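Local coordinates for protein L-ribulose 3-epimerase (Mesorhizobium loti, PDB 3VYL) that epimerises ketoses such as L-ribulose at C3, probably using the manganese ion bound in its TIM barrel, at residues Asn158-Gly163 with Leu177-Phe182. Residues are numbered along the deposited sequence; the frame is centred on the assembly and turned at random.
Sequences NTAAQG and LHLDTF. With MN (manganese (II) ion), chain I.
Leu177 and Leu179 of the barrel strand meet Gly163 and Ala160 on the first turn of helix 160-170, a van der Waals contact with no hydrogen bond from one segment to the other. Leu177 divides its tip between two places: CD2 rests on the bare backbone of Gly163, 3.7 Å from its CA, while CD1 lies 3.9 Å from the carbonyl O of Ala160. One branch of Leu179, CD2, meets Ala160 CB at 3.9 Å. With CG anti to the carbonyl carbon (chi1 -60°), Leu179 brings its end closer to the helix than its CB direction would suggest.

Some polar bonds lie within a single segment. Gln162 OE1 turns back to accept from Asn158 N at 2.7 Å, the donor standing above the plane of the Gln162 side-chain carbonyl (37° out of it), and more weakly from Thr159 N. On the strand side, Asp180 has its carboxylate divided: OD2 binds manganese at 2.1 Å, and OD1 takes a weak N-cap bond from Phe182 N. Glu147, His206 and Glu241 complete the protein ligands of the metal. Ala160 N bonds to Glu188 OE2.

Helix 160-170 thus packs on the outside of strand 175-180 within a beta-alpha-beta unit begun by strand 143-147; Leu177 also packs on Leu164 and Ile167 of the same helix, and Ile148 touches both leucines.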
# COMPACT_ATOMS: atom_id res chain seq x y z
N ASN A 158 -20.89 6.78 -12.14
CA ASN A 158 -19.50 7.00 -11.81
C ASN A 158 -19.06 6.02 -10.79
O ASN A 158 -17.94 5.92 -10.50
CB ASN A 158 -19.27 8.42 -11.26
CG ASN A 158 -19.68 9.50 -12.21
OD1 ASN A 158 -19.40 9.45 -13.38
ND2 ASN A 158 -20.34 10.47 -11.71
N THR A 159 -19.99 5.30 -10.23
CA THR A 159 -19.70 4.40 -9.11
C THR A 159 -20.29 3.00 -9.33
O THR A 159 -21.38 2.87 -9.90
CB THR A 159 -20.17 5.09 -7.80
OG1 THR A 159 -19.02 5.58 -7.09
CG2 THR A 159 -20.97 4.17 -6.90
N ALA A 160 -19.57 1.96 -8.92
CA ALA A 160 -20.07 0.58 -9.10
C ALA A 160 -21.43 0.37 -8.42
O ALA A 160 -22.28 -0.33 -8.95
CB ALA A 160 -19.07 -0.44 -8.61
N ALA A 161 -21.61 1.00 -7.26
CA ALA A 161 -22.89 0.98 -6.56
C ALA A 161 -24.00 1.68 -7.34
O ALA A 161 -25.14 1.23 -7.31
CB ALA A 161 -22.75 1.57 -5.16
N GLN A 162 -23.67 2.78 -8.03
CA GLN A 162 -24.63 3.46 -8.92
C GLN A 162 -25.08 2.53 -10.03
O GLN A 162 -26.25 2.52 -10.41
CB GLN A 162 -24.02 4.71 -9.56
CG GLN A 162 -24.22 6.01 -8.80
CD GLN A 162 -23.26 7.11 -9.24
OE1 GLN A 162 -22.17 6.83 -9.75
NE2 GLN A 162 -23.67 8.36 -9.05
N GLY A 163 -24.13 1.74 -10.54
CA GLY A 163 -24.41 0.82 -11.63
C GLY A 163 -25.36 -0.25 -11.17
O GLY A 163 -26.38 -0.49 -11.81
N LEU A 177 -22.08 -5.01 -15.42
CA LEU A 177 -21.15 -3.91 -15.18
C LEU A 177 -19.84 -4.06 -15.93
O LEU A 177 -19.28 -5.17 -16.04
CB LEU A 177 -20.84 -3.73 -13.69
CG LEU A 177 -21.94 -3.22 -12.77
CD1 LEU A 177 -21.41 -3.28 -11.34
CD2 LEU A 177 -22.38 -1.82 -13.15
N HIS A 178 -19.36 -2.93 -16.44
CA HIS A 178 -18.05 -2.82 -17.03
C HIS A 178 -17.31 -1.88 -16.14
O HIS A 178 -17.59 -0.68 -16.09
CB HIS A 178 -18.18 -2.31 -18.46
CG HIS A 178 -16.85 -2.06 -19.16
ND1 HIS A 178 -16.77 -1.43 -20.35
CD2 HIS A 178 -15.55 -2.36 -18.79
CE1 HIS A 178 -15.49 -1.34 -20.73
NE2 HIS A 178 -14.74 -1.90 -19.77
N LEU A 179 -16.38 -2.44 -15.38
CA LEU A 179 -15.54 -1.67 -14.46
C LEU A 179 -14.16 -1.35 -15.07
O LEU A 179 -13.59 -2.16 -15.83
CB LEU A 179 -15.39 -2.44 -13.15
CG LEU A 179 -16.66 -2.76 -12.36
CD1 LEU A 179 -16.29 -3.46 -11.06
CD2 LEU A 179 -17.49 -1.52 -12.05
N ASP A 180 -13.62 -0.18 -14.74
CA ASP A 180 -12.34 0.25 -15.30
C ASP A 180 -11.46 0.83 -14.18
O ASP A 180 -11.78 1.86 -13.58
CB ASP A 180 -12.60 1.27 -16.42
CG ASP A 180 -11.33 1.78 -17.08
OD1 ASP A 180 -10.33 2.01 -16.37
OD2 ASP A 180 -11.35 1.99 -18.32
N THR A 181 -10.34 0.16 -13.90
CA THR A 181 -9.48 0.52 -12.79
C THR A 181 -9.07 2.01 -12.79
O THR A 181 -9.09 2.65 -11.74
CB THR A 181 -8.25 -0.38 -12.73
OG1 THR A 181 -7.48 -0.20 -13.92
CG2 THR A 181 -8.66 -1.84 -12.61
N PHE A 182 -8.76 2.55 -13.96
CA PHE A 182 -8.49 3.98 -14.12
C PHE A 182 -9.64 4.86 -13.60
O PHE A 182 -9.41 5.84 -12.89
CB PHE A 182 -8.15 4.31 -15.58
CG PHE A 182 -8.21 5.79 -15.89
CD1 PHE A 182 -7.15 6.62 -15.55
CD2 PHE A 182 -9.34 6.34 -16.49
CE1 PHE A 182 -7.21 7.97 -15.82
CE2 PHE A 182 -9.40 7.69 -16.75
CZ PHE A 182 -8.34 8.51 -16.42
MN MN I . -12.36 1.80 -20.10
O HOH W 1 -12.66 3.86 -21.24